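Local coordinates for protein probable AP endonuclease (African swine fever virus, PDB 6KI3) that cleaves DNA on the 5' side of abasic sites during repair, using three zinc ions, and also trims mismatched 3' ends as an exonuclease, at residues A[8-18]-A[25-36]; A[195-205]-A[255-265]. All blocks are in the same frame, centred on the assembly; numbering follows the deposited sequence.

Contact 1: A[8-18]-A[25-36]; sequences GAFVSHRLWSD and CITNSIANYVAF. With nucleotides of chain C.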
loop_
_atom_site.group_PDB
_atom_site.type_symbol
_atom_site.label_atom_id
_atom_site.label_comp_id
_atom_site.label_asym_id
_atom_site.label_seq_id
_atom_site.Cartn_x
_atom_site.Cartn_y
_atom_site.Cartn_z
ATOM N N GLY A 8 6.082 7.252 -3.308
ATOM C CA GLY A 8 5.817 6.847 -4.669
ATOM C C GLY A 8 4.332 6.738 -4.922
ATOM O O GLY A 8 3.516 7.256 -4.159
ATOM N N ALA A 9 3.986 6.047 -6.006
ATOM C CA ALA A 9 2.589 5.899 -6.381
ATOM C C ALA A 9 2.383 4.553 -7.061
ATOM O O ALA A 9 3.335 3.884 -7.469
ATOM C CB ALA A 9 2.132 7.042 -7.294
ATOM N N PHE A 10 1.117 4.159 -7.167
ATOM C CA PHE A 10 0.763 2.973 -7.934
ATOM C C PHE A 10 0.946 3.250 -9.420
ATOM O O PHE A 10 0.529 4.298 -9.924
ATOM C CB PHE A 10 -0.677 2.557 -7.641
ATOM C CG PHE A 10 -1.262 1.631 -8.670
ATOM C CD1 PHE A 10 -0.875 0.302 -8.728
ATOM C CD2 PHE A 10 -2.204 2.090 -9.578
ATOM C CE1 PHE A 10 -1.412 -0.551 -9.675
ATOM C CE2 PHE A 10 -2.744 1.241 -10.526
ATOM C CZ PHE A 10 -2.349 -0.080 -10.574
ATOM N N VAL A 11 1.575 2.314 -10.122
ATOM C CA VAL A 11 1.889 2.462 -11.537
ATOM C C VAL A 11 0.989 1.509 -12.312
ATOM O O VAL A 11 1.176 0.287 -12.267
ATOM C CB VAL A 11 3.370 2.185 -11.824
ATOM C CG1 VAL A 11 3.669 2.364 -13.304
ATOM C CG2 VAL A 11 4.247 3.093 -10.980
ATOM N N SER A 12 0.015 2.062 -13.026
ATOM C CA SER A 12 -0.869 1.241 -13.838
ATOM C C SER A 12 -0.242 0.969 -15.201
ATOM O O SER A 12 0.477 1.805 -15.758
ATOM C CB SER A 12 -2.227 1.918 -14.015
ATOM O OG SER A 12 -2.180 2.885 -15.048
ATOM N N HIS A 13 -0.551 -0.095 -15.669
ATOM C CA HIS A 13 -0.072 -0.490 -16.978
ATOM C C HIS A 13 -0.675 0.351 -18.046
ATOM O O HIS A 13 0.084 0.795 -18.979
ATOM C CB HIS A 13 -0.440 -1.931 -17.197
ATOM C CG HIS A 13 -0.240 -2.425 -18.569
ATOM N ND1 HIS A 13 -0.654 -1.781 -19.669
ATOM C CD2 HIS A 13 0.282 -3.602 -19.023
ATOM C CE1 HIS A 13 -0.378 -2.525 -20.751
ATOM N NE2 HIS A 13 0.190 -3.639 -20.360
ATOM N N ARG A 14 -1.975 0.589 -18.006
ATOM C CA ARG A 14 -2.638 1.377 -19.043
ATOM C C ARG A 14 -2.229 2.851 -19.190
ATOM O O ARG A 14 -2.177 3.379 -20.301
ATOM C CB ARG A 14 -4.159 1.286 -18.877
ATOM C CG ARG A 14 -4.942 2.182 -19.823
ATOM C CD ARG A 14 -6.406 2.263 -19.422
ATOM N NE ARG A 14 -6.569 2.674 -18.031
ATOM C CZ ARG A 14 -7.021 3.864 -17.651
ATOM N NH1 ARG A 14 -7.358 4.769 -18.560
ATOM N NH2 ARG A 14 -7.137 4.151 -16.361
ATOM N N LEU A 15 -1.972 3.509 -18.067
ATOM C CA LEU A 15 -1.688 4.938 -18.026
ATOM C C LEU A 15 -0.201 5.259 -18.057
ATOM O O LEU A 15 0.162 6.439 -18.029
ATOM C CB LEU A 15 -2.310 5.573 -16.778
ATOM C CG LEU A 15 -3.829 5.421 -16.708
ATOM C CD1 LEU A 15 -4.390 5.921 -15.373
ATOM C CD2 LEU A 15 -4.446 6.161 -17.879
ATOM N N TRP A 16 0.668 4.252 -18.125
ATOM C CA TRP A 16 2.102 4.510 -18.051
ATOM C C TRP A 16 2.881 3.790 -19.145
ATOM O O TRP A 16 3.903 4.299 -19.616
ATOM C CB TRP A 16 2.636 4.114 -16.673
ATOM C CG TRP A 16 2.173 5.018 -15.570
ATOM C CD1 TRP A 16 1.177 4.774 -14.668
ATOM C CD2 TRP A 16 2.689 6.318 -15.255
ATOM N NE1 TRP A 16 1.044 5.839 -13.809
ATOM C CE2 TRP A 16 1.961 6.800 -14.149
ATOM C CE3 TRP A 16 3.695 7.119 -15.801
ATOM C CZ2 TRP A 16 2.208 8.047 -13.579
ATOM C CZ3 TRP A 16 3.939 8.356 -15.234
ATOM C CH2 TRP A 16 3.199 8.808 -14.134
ATOM N N SER A 17 2.419 2.612 -19.555
ATOM C CA SER A 17 3.153 1.844 -20.551
ATOM C C SER A 17 3.008 2.469 -21.932
ATOM O O SER A 17 1.936 2.950 -22.308
ATOM C CB SER A 17 2.666 0.396 -20.587
ATOM O OG SER A 17 2.960 -0.273 -19.374
ATOM N N ASP A 18 4.105 2.463 -22.685
ATOM C CA ASP A 18 4.062 2.878 -24.078
ATOM C C ASP A 18 3.311 1.847 -24.910
ATOM O O ASP A 18 3.225 0.668 -24.553
ATOM C CB ASP A 18 5.476 3.050 -24.630
ATOM C CG ASP A 18 6.235 4.170 -23.955
ATOM O OD1 ASP A 18 5.677 5.280 -23.839
ATOM O OD2 ASP A 18 7.390 3.939 -23.539
ATOM N N CYS A 25 6.358 -4.722 -20.341
ATOM C CA CYS A 25 5.435 -3.606 -20.156
ATOM C C CYS A 25 5.503 -3.019 -18.749
ATOM O O CYS A 25 5.362 -1.802 -18.582
ATOM C CB CYS A 25 4.012 -4.053 -20.484
ATOM S SG CYS A 25 3.783 -4.429 -22.234
ATOM N N ILE A 26 5.708 -3.854 -17.728
ATOM C CA ILE A 26 5.758 -3.339 -16.361
ATOM C C ILE A 26 7.001 -2.481 -16.159
ATOM O O ILE A 26 6.928 -1.366 -15.630
ATOM C CB ILE A 26 5.699 -4.491 -15.343
ATOM C CG1 ILE A 26 4.408 -5.293 -15.516
ATOM C CG2 ILE A 26 5.813 -3.948 -13.923
ATOM C CD1 ILE A 26 4.277 -6.452 -14.551
ATOM N N THR A 27 8.162 -2.993 -16.577
ATOM C CA THR A 27 9.398 -2.225 -16.453
ATOM C C THR A 27 9.348 -0.961 -17.301
ATOM O O THR A 27 9.842 0.094 -16.886
ATOM C CB THR A 27 10.594 -3.090 -16.853
ATOM O OG1 THR A 27 10.517 -4.355 -16.185
ATOM C CG2 THR A 27 11.896 -2.404 -16.475
ATOM N N ASN A 28 8.759 -1.050 -18.497
ATOM C CA ASN A 28 8.597 0.132 -19.338
ATOM C C ASN A 28 7.727 1.180 -18.654
ATOM O O ASN A 28 8.029 2.378 -18.703
ATOM C CB ASN A 28 7.998 -0.263 -20.689
ATOM C CG ASN A 28 7.541 0.933 -21.502
ATOM O OD1 ASN A 28 6.365 1.297 -21.481
ATOM N ND2 ASN A 28 8.467 1.547 -22.230
ATOM N N SER A 29 6.643 0.745 -18.008
ATOM C CA SER A 29 5.777 1.682 -17.300
ATOM C C SER A 29 6.511 2.339 -16.138
ATOM O O SER A 29 6.379 3.548 -15.913
ATOM C CB SER A 29 4.523 0.962 -16.804
ATOM O OG SER A 29 4.855 -0.065 -15.885
ATOM N N ILE A 30 7.294 1.557 -15.391
ATOM C CA ILE A 30 8.067 2.115 -14.287
ATOM C C ILE A 30 9.120 3.085 -14.809
ATOM O O ILE A 30 9.409 4.110 -14.176
ATOM C CB ILE A 30 8.689 0.978 -13.454
ATOM C CG1 ILE A 30 7.596 0.232 -12.688
ATOM C CG2 ILE A 30 9.749 1.510 -12.498
ATOM C CD1 ILE A 30 8.099 -0.945 -11.896
ATOM N N ALA A 31 9.699 2.789 -15.974
ATOM C CA ALA A 31 10.664 3.704 -16.578
ATOM C C ALA A 31 10.028 5.058 -16.866
ATOM O O ALA A 31 10.602 6.107 -16.552
ATOM C CB ALA A 31 11.237 3.092 -17.856
ATOM N N ASN A 32 8.836 5.055 -17.466
ATOM C CA ASN A 32 8.132 6.309 -17.710
ATOM C C ASN A 32 7.713 6.965 -16.401
ATOM O O ASN A 32 7.722 8.196 -16.282
ATOM C CB ASN A 32 6.917 6.062 -18.603
ATOM C CG ASN A 32 7.291 5.455 -19.939
ATOM O OD1 ASN A 32 8.430 5.572 -20.389
ATOM N ND2 ASN A 32 6.333 4.798 -20.582
ATOM N N TYR A 33 7.348 6.155 -15.404
ATOM C CA TYR A 33 6.955 6.688 -14.103
ATOM C C TYR A 33 8.138 7.308 -13.370
ATOM O O TYR A 33 7.962 8.275 -12.619
ATOM C CB TYR A 33 6.306 5.574 -13.279
ATOM C CG TYR A 33 6.359 5.746 -11.778
ATOM C CD1 TYR A 33 5.380 6.464 -11.104
ATOM C CD2 TYR A 33 7.369 5.154 -11.030
ATOM C CE1 TYR A 33 5.418 6.606 -9.729
ATOM C CE2 TYR A 33 7.418 5.293 -9.659
ATOM C CZ TYR A 33 6.441 6.016 -9.013
ATOM O OH TYR A 33 6.493 6.152 -7.647
ATOM N N VAL A 34 9.344 6.775 -13.575
ATOM C CA VAL A 34 10.533 7.387 -12.988
ATOM C C VAL A 34 10.889 8.670 -13.728
ATOM O O VAL A 34 11.310 9.661 -13.117
ATOM C CB VAL A 34 11.699 6.381 -12.984
ATOM C CG1 VAL A 34 13.029 7.092 -12.774
ATOM C CG2 VAL A 34 11.482 5.335 -11.902
ATOM N N ALA A 35 10.718 8.679 -15.053
ATOM C CA ALA A 35 10.947 9.899 -15.821
ATOM C C ALA A 35 10.002 11.010 -15.378
ATOM O O ALA A 35 10.414 12.166 -15.228
ATOM C CB ALA A 35 10.783 9.619 -17.314
ATOM N N PHE A 36 8.727 10.673 -15.160
ATOM C CA PHE A 36 7.769 11.656 -14.667
ATOM C C PHE A 36 8.192 12.221 -13.317
ATOM O O PHE A 36 7.915 13.389 -13.020
ATOM C CB PHE A 36 6.380 11.021 -14.577
ATOM C CG PHE A 36 5.349 11.897 -13.924
ATOM C CD1 PHE A 36 4.732 12.913 -14.634
ATOM C CD2 PHE A 36 4.988 11.693 -12.603
ATOM C CE1 PHE A 36 3.780 13.715 -14.034
ATOM C CE2 PHE A 36 4.038 12.491 -11.999
ATOM C CZ PHE A 36 3.432 13.501 -12.716
ATOM P P DG C 3 -2.875 -2.496 -14.492
ATOM O OP1 DG C 3 -1.569 -2.506 -13.798
ATOM O OP2 DG C 3 -3.260 -1.324 -15.312
ATOM O "O5'" DG C 3 -2.955 -3.799 -15.406
ATOM C "C5'" DG C 3 -2.997 -5.076 -14.790
ATOM C "C4'" DG C 3 -3.324 -6.155 -15.802
ATOM O "O4'" DG C 3 -4.758 -6.198 -16.030
ATOM C "C3'" DG C 3 -2.680 -5.972 -17.175
ATOM O "O3'" DG C 3 -2.258 -7.234 -17.657
ATOM C "C2'" DG C 3 -3.826 -5.404 -18.014
ATOM C "C1'" DG C 3 -5.017 -6.125 -17.413
ATOM N N9 DG C 3 -6.284 -5.427 -17.607
ATOM C C8 DG C 3 -6.494 -4.069 -17.565
ATOM N N7 DG C 3 -7.736 -3.731 -17.771
ATOM C C5 DG C 3 -8.393 -4.941 -17.958
ATOM C C6 DG C 3 -9.758 -5.208 -18.220
ATOM O O6 DG C 3 -10.688 -4.399 -18.342
ATOM N N1 DG C 3 -10.001 -6.574 -18.343
ATOM C C2 DG C 3 -9.047 -7.557 -18.229
ATOM N N2 DG C 3 -9.473 -8.820 -18.377
ATOM N N3 DG C 3 -7.765 -7.321 -17.983
ATOM C C4 DG C 3 -7.511 -5.995 -17.860
ATOM O "O5'" 3DR C 1 -6.686 0.244 -3.827
ATOM P P 3DR C 1 -7.279 -0.372 -2.464
ATOM O OP1 3DR C 1 -6.782 -1.797 -2.466
ATOM O OP2 3DR C 1 -6.674 0.503 -1.396
ATOM O OP3 3DR C 1 -8.775 -0.247 -2.616
ATOM C "C2'" 3DR C 1 -4.409 -0.034 -7.594
ATOM C "C5'" 3DR C 1 -6.672 -0.510 -5.036
ATOM C "C4'" 3DR C 1 -6.307 0.429 -6.178
ATOM O "O4'" 3DR C 1 -5.213 1.254 -5.772
ATOM C "C1'" 3DR C 1 -4.138 1.173 -6.708
ATOM C "C3'" 3DR C 1 -5.886 -0.324 -7.428
ATOM O "O3'" 3DR C 1 -6.586 0.213 -8.551
ATOM P P DA C 4 -1.334 -7.360 -18.966
ATOM O OP1 DA C 4 0.018 -7.739 -18.503
ATOM O OP2 DA C 4 -1.506 -6.166 -19.824
ATOM O "O5'" DA C 4 -1.969 -8.610 -19.726
ATOM C "C5'" DA C 4 -2.233 -9.802 -19.002
ATOM C "C4'" DA C 4 -3.224 -10.681 -19.740
ATOM O "O4'" DA C 4 -4.525 -10.040 -19.767
ATOM C "C3'" DA C 4 -2.860 -10.988 -21.187
ATOM O "O3'" DA C 4 -3.142 -12.349 -21.460
ATOM C "C2'" DA C 4 -3.755 -10.042 -21.992
ATOM C "C1'" DA C 4 -4.982 -9.910 -21.096
ATOM N N9 DA C 4 -5.656 -8.618 -21.214
ATOM C C8 DA C 4 -5.074 -7.381 -21.186
ATOM N N7 DA C 4 -5.926 -6.392 -21.304
ATOM C C5 DA C 4 -7.155 -7.021 -21.412
ATOM C C6 DA C 4 -8.466 -6.525 -21.562
ATOM N N6 DA C 4 -8.757 -5.222 -21.631
ATOM N N1 DA C 4 -9.469 -7.424 -21.638
ATOM C C2 DA C 4 -9.174 -8.728 -21.568
ATOM N N3 DA C 4 -7.985 -9.312 -21.427
ATOM C C4 DA C 4 -7.008 -8.394 -21.355
#
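Trp16 drops its indole into the hole formed by Ser29, Asn32, Tyr33 and Phe36 on helix 25-39. Its CB rests on Ser29 CB at 3.7 Å. With CG anti to the carbonyl carbon (chi1 -70°), the ring lies along the helix: CE3 runs past Tyr33 CA and CB, the latter over the indole face. CZ3 meets Phe36 CB at 3.7 Å, CH2 comes up to Phe36 CG and CD2, and the two rings form an offset edge-to-face pair, the indole edge toward Phe36. Tyr33 turns its own edge to the indole face in a T-shaped stack, planes 88° apart, and takes Val11 CG2 over its ring, 3.5 Å from CG. Beyond the ring, Ala9 N donates to Tyr33 OH (3.0 Å), also hydrogen-bonded to Ser46 O.

Polar bonds hold the end of segment 8-18 against the same helix. Asn32 ND2 donates in its amide plane to Trp16 O (2.7 Å, 169°), while Asn28 clamps Asp18: OD1 accepts from Asp18 N (2.8 Å) and ND2 reaches Asp18 OD2 (2.9 Å). Nearer the helix start, Ser17 OG donates to Cys25 O. His13 N faces away from the helix and binds OP2 of DG3 of chain C.

This is the barrel's opening beta-alpha-beta crossover: strand 6-10 lies between strands 46-49 and 272-275, and helix 25-39 sits outside them, flanked by helices 63-76 and 282-300.

Contact 2: A[195-205]-A[255-265]; sequences ISSYNDAGQWL and KQSGLYCFVEY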
loop_
_atom_site.group_PDB
_atom_site.type_symbol
_atom_site.label_atom_id
_atom_site.label_comp_id
_atom_site.label_asym_id
_atom_site.label_seq_id
_atom_site.Cartn_x
_atom_site.Cartn_y
_atom_site.Cartn_z
ATOM N N ILE A 195 -9.205 10.904 11.169
ATOM C CA ILE A 195 -7.791 11.260 11.116
ATOM C C ILE A 195 -7.639 12.605 10.417
ATOM O O ILE A 195 -6.611 12.876 9.786
ATOM C CB ILE A 195 -6.968 10.172 10.402
ATOM C CG1 ILE A 195 -7.571 9.868 9.029
ATOM C CG2 ILE A 195 -6.896 8.913 11.253
ATOM C CD1 ILE A 195 -6.766 8.887 8.205
ATOM N N SER A 196 -8.658 13.458 10.536
ATOM C CA SER A 196 -8.669 14.711 9.786
ATOM C C SER A 196 -7.669 15.712 10.352
ATOM O O SER A 196 -6.897 16.323 9.604
ATOM C CB SER A 196 -10.079 15.302 9.777
ATOM O OG SER A 196 -10.965 14.487 9.030
ATOM N N SER A 197 -7.666 15.899 11.667
ATOM C CA SER A 197 -6.798 16.892 12.281
ATOM C C SER A 197 -5.465 16.275 12.690
ATOM O O SER A 197 -5.307 15.053 12.751
ATOM C CB SER A 197 -7.469 17.524 13.498
ATOM O OG SER A 197 -7.360 16.687 14.635
ATOM N N TYR A 198 -4.500 17.154 12.977
ATOM C CA TYR A 198 -3.184 16.706 13.421
ATOM C C TYR A 198 -3.285 15.873 14.693
ATOM O O TYR A 198 -2.630 14.830 14.815
ATOM C CB TYR A 198 -2.271 17.915 13.639
ATOM C CG TYR A 198 -0.838 17.568 13.989
ATOM C CD1 TYR A 198 -0.466 17.295 15.300
ATOM C CD2 TYR A 198 0.145 17.526 13.008
ATOM C CE1 TYR A 198 0.840 16.980 15.622
ATOM C CE2 TYR A 198 1.456 17.214 13.322
ATOM C CZ TYR A 198 1.797 16.941 14.631
ATOM O OH TYR A 198 3.099 16.630 14.950
ATOM N N ASN A 199 -4.099 16.318 15.653
ATOM C CA ASN A 199 -4.233 15.588 16.908
ATOM C C ASN A 199 -4.957 14.262 16.703
ATOM O O ASN A 199 -4.627 13.263 17.353
ATOM C CB ASN A 199 -4.965 16.450 17.937
ATOM C CG ASN A 199 -4.861 15.894 19.344
ATOM O OD1 ASN A 199 -3.845 16.065 20.018
ATOM N ND2 ASN A 199 -5.917 15.228 19.798
ATOM N N ASP A 200 -5.947 14.235 15.805
ATOM C CA ASP A 200 -6.666 12.993 15.531
ATOM C C ASP A 200 -5.728 11.921 14.991
ATOM O O ASP A 200 -5.817 10.751 15.385
ATOM C CB ASP A 200 -7.808 13.251 14.547
ATOM C CG ASP A 200 -8.896 14.135 15.128
ATOM O OD1 ASP A 200 -9.029 14.188 16.370
ATOM O OD2 ASP A 200 -9.622 14.777 14.339
ATOM N N ALA A 201 -4.822 12.299 14.089
ATOM C CA ALA A 201 -3.838 11.351 13.580
ATOM C C ALA A 201 -2.740 11.083 14.601
ATOM O O ALA A 201 -2.280 9.943 14.735
ATOM C CB ALA A 201 -3.234 11.871 12.275
ATOM N N GLY A 202 -2.313 12.119 15.327
ATOM C CA GLY A 202 -1.246 11.942 16.300
ATOM C C GLY A 202 -1.612 10.968 17.404
ATOM O O GLY A 202 -0.778 10.173 17.844
ATOM N N GLN A 203 -2.862 11.015 17.867
ATOM C CA GLN A 203 -3.303 10.069 18.887
ATOM C C GLN A 203 -3.318 8.646 18.344
ATOM O O GLN A 203 -2.883 7.710 19.026
ATOM C CB GLN A 203 -4.685 10.462 19.406
ATOM N N TRP A 204 -3.806 8.465 17.114
ATOM C CA TRP A 204 -3.831 7.137 16.510
ATOM C C TRP A 204 -2.420 6.634 16.225
ATOM O O TRP A 204 -2.113 5.461 16.468
ATOM C CB TRP A 204 -4.662 7.169 15.227
ATOM C CG TRP A 204 -5.003 5.816 14.675
ATOM C CD1 TRP A 204 -6.104 5.066 14.969
ATOM C CD2 TRP A 204 -4.244 5.058 13.724
ATOM N NE1 TRP A 204 -6.076 3.887 14.266
ATOM C CE2 TRP A 204 -4.945 3.857 13.493
ATOM C CE3 TRP A 204 -3.040 5.277 13.048
ATOM C CZ2 TRP A 204 -4.481 2.879 12.616
ATOM C CZ3 TRP A 204 -2.581 4.304 12.177
ATOM C CH2 TRP A 204 -3.301 3.120 11.970
ATOM N N LEU A 205 -1.547 7.508 15.718
ATOM C CA LEU A 205 -0.188 7.090 15.390
ATOM C C LEU A 205 0.656 6.871 16.639
ATOM O O LEU A 205 1.593 6.065 16.615
ATOM C CB LEU A 205 0.471 8.120 14.472
ATOM C CG LEU A 205 -0.017 8.108 13.021
ATOM C CD1 LEU A 205 0.575 9.267 12.235
ATOM C CD2 LEU A 205 0.322 6.781 12.360
ATOM N N LYS A 255 -0.121 21.881 7.448
ATOM C CA LYS A 255 0.648 21.348 8.565
ATOM C C LYS A 255 -0.185 21.164 9.828
ATOM O O LYS A 255 0.351 20.714 10.845
ATOM C CB LYS A 255 1.855 22.246 8.856
ATOM C CG LYS A 255 2.902 22.216 7.751
ATOM C CD LYS A 255 4.099 23.095 8.072
ATOM C CE LYS A 255 4.871 22.572 9.272
ATOM N NZ LYS A 255 6.204 23.224 9.401
ATOM N N GLN A 256 -1.472 21.503 9.791
ATOM C CA GLN A 256 -2.406 21.137 10.846
ATOM C C GLN A 256 -3.308 19.980 10.443
ATOM O O GLN A 256 -4.157 19.564 11.239
ATOM C CB GLN A 256 -3.261 22.341 11.255
ATOM C CG GLN A 256 -2.553 23.332 12.165
ATOM C CD GLN A 256 -1.785 24.388 11.398
ATOM O OE1 GLN A 256 -2.374 25.288 10.803
ATOM N NE2 GLN A 256 -0.461 24.281 11.407
ATOM N N SER A 257 -3.146 19.455 9.232
ATOM C CA SER A 257 -3.925 18.312 8.790
ATOM C C SER A 257 -3.427 17.034 9.457
ATOM O O SER A 257 -2.336 16.981 10.033
ATOM C CB SER A 257 -3.845 18.161 7.271
ATOM O OG SER A 257 -2.511 17.924 6.850
ATOM N N GLY A 258 -4.252 15.989 9.374
ATOM C CA GLY A 258 -3.822 14.687 9.847
ATOM C C GLY A 258 -2.772 14.057 8.957
ATOM O O GLY A 258 -1.965 13.248 9.423
ATOM N N LEU A 259 -2.757 14.423 7.671
ATOM C CA LEU A 259 -1.784 13.847 6.749
ATOM C C LEU A 259 -0.363 14.268 7.099
ATOM O O LEU A 259 0.562 13.450 7.043
ATOM C CB LEU A 259 -2.110 14.250 5.312
ATOM C CG LEU A 259 -1.066 13.845 4.327
ATOM C CD1 LEU A 259 -1.334 12.497 3.804
ATOM C CD2 LEU A 259 -0.927 14.839 3.197
ATOM N N TYR A 260 -0.165 15.542 7.452
ATOM C CA TYR A 260 1.176 16.001 7.801
ATOM C C TYR A 260 1.733 15.241 8.996
ATOM O O TYR A 260 2.948 15.030 9.085
ATOM C CB TYR A 260 1.171 17.503 8.084
ATOM C CG TYR A 260 2.513 18.024 8.546
ATOM C CD1 TYR A 260 3.618 17.982 7.707
ATOM C CD2 TYR A 260 2.676 18.550 9.819
ATOM C CE1 TYR A 260 4.848 18.453 8.121
ATOM C CE2 TYR A 260 3.903 19.025 10.243
ATOM C CZ TYR A 260 4.987 18.974 9.390
ATOM O OH TYR A 260 6.211 19.444 9.805
ATOM N N CYS A 261 0.867 14.819 9.918
ATOM C CA CYS A 261 1.323 13.968 11.011
ATOM C C CYS A 261 1.723 12.589 10.497
ATOM O O CYS A 261 2.669 11.980 11.011
ATOM C CB CYS A 261 0.237 13.854 12.080
ATOM S SG CYS A 261 0.741 12.937 13.553
ATOM N N PHE A 262 1.013 12.081 9.486
ATOM C CA PHE A 262 1.421 10.829 8.857
ATOM C C PHE A 262 2.748 10.990 8.126
ATOM O O PHE A 262 3.572 10.069 8.116
ATOM C CB PHE A 262 0.337 10.338 7.895
ATOM C CG PHE A 262 -0.786 9.594 8.565
ATOM C CD1 PHE A 262 -0.676 8.239 8.826
ATOM C CD2 PHE A 262 -1.954 10.247 8.923
ATOM C CE1 PHE A 262 -1.707 7.549 9.440
ATOM C CE2 PHE A 262 -2.989 9.563 9.536
ATOM C CZ PHE A 262 -2.865 8.212 9.795
ATOM N N VAL A 263 2.972 12.153 7.510
ATOM C CA VAL A 263 4.223 12.388 6.798
ATOM C C VAL A 263 5.396 12.422 7.772
ATOM O O VAL A 263 6.491 11.937 7.464
ATOM C CB VAL A 263 4.128 13.684 5.971
ATOM C CG1 VAL A 263 5.467 14.016 5.329
ATOM C CG2 VAL A 263 3.046 13.551 4.911
ATOM N N GLU A 264 5.183 12.981 8.966
ATOM C CA GLU A 264 6.258 13.051 9.951
ATOM C C GLU A 264 6.624 11.668 10.475
ATOM O O GLU A 264 7.806 11.375 10.693
ATOM C CB GLU A 264 5.859 13.978 11.099
ATOM C CG GLU A 264 5.874 15.457 10.739
ATOM C CD GLU A 264 5.443 16.343 11.894
ATOM O OE1 GLU A 264 4.588 15.905 12.693
ATOM O OE2 GLU A 264 5.964 17.473 12.009
ATOM N N TYR A 265 5.629 10.804 10.690
ATOM C CA TYR A 265 5.922 9.441 11.122
ATOM C C TYR A 265 6.619 8.655 10.019
ATOM O O TYR A 265 7.559 7.898 10.288
ATOM C CB TYR A 265 4.635 8.738 11.557
ATOM C CG TYR A 265 4.786 7.251 11.799
ATOM C CD1 TYR A 265 4.614 6.335 10.768
ATOM C CD2 TYR A 265 5.091 6.760 13.062
ATOM C CE1 TYR A 265 4.753 4.981 10.986
ATOM C CE2 TYR A 265 5.226 5.403 13.287
ATOM C CZ TYR A 265 5.056 4.519 12.245
ATOM O OH TYR A 265 5.190 3.168 12.458
#
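Two neighbouring helices of the outer layer of the TIM barrel, 198-205 and 258-265, meet here with their starts joined at Tyr198 and Gly258. Their axes come within 7.6 Å at 38°, running roughly the same way.

The backbones just ahead of them form a single bridge: Gly258 N donates to Ser196 O (2.7 Å) and Tyr198 N to Gln256 O (3.0 Å), each donor lying well above the plane of its carbonyl. Gly258 CA also presses on Ile195 O in a nearly straight CA-H...O contact. Ser197 caps its helix through OG, which accepts from Asp200 N as part of a capping box; Ser257 OG makes a weak cap to Tyr260 N and is also hydrogen-bonded to Ile254 O.

Farther along, Cys261 is the knob, set among Tyr198, Ala201, Gly202 and Leu205. Its SG, anti to the backbone N (chi1 -175°), lies 3.5 Å from Gly202 CA and over the face of the Tyr198 ring, 4.4 Å from the centroid. Phe262 takes Leu205 CD1 over its face, while Leu205 CD2 lies 3.6 Å from Phe262 CE1 and Ala201 CB meets Phe262 CE2 obliquely, at the other end of the same side of the ring. Ile195 and Trp204 close in obliquely around that ring, and helix 185-190 adds Thr185.

At the outer margin, Tyr198 OH donates to the syn lone pair of Glu264 OE1 (2.8 Å), with ring and carboxylate planes nearly perpendicular. The chemistry is thus graded: backbone bonds fix how the two helix starts sit together, sulfur and hydrocarbon fill the middle, and the phenol probably helps to stabilise the negative charge of Glu264.

Overall arrangement
From the N terminus, the chain enters the barrel on strand 6-10, turns past the DNA and comes back in helix 25-39; contact 1 closes that short loop of six residues, which holds Cys21, the disulfide partner of Cys25. The chain then builds most of the barrel before contact 2 opens at 195-205, and that contact closes a far longer loop of 49 residues, which includes strand 220-227 and the zinc ligands His223, Asp236 and His238. The two are in series, neither nested nor crossing. Their centres lie 30 Å apart: contact 1 ties a strand to its following helix, contact 2 joins two outer helices, and both belong to the barrel that holds the three zinc ions.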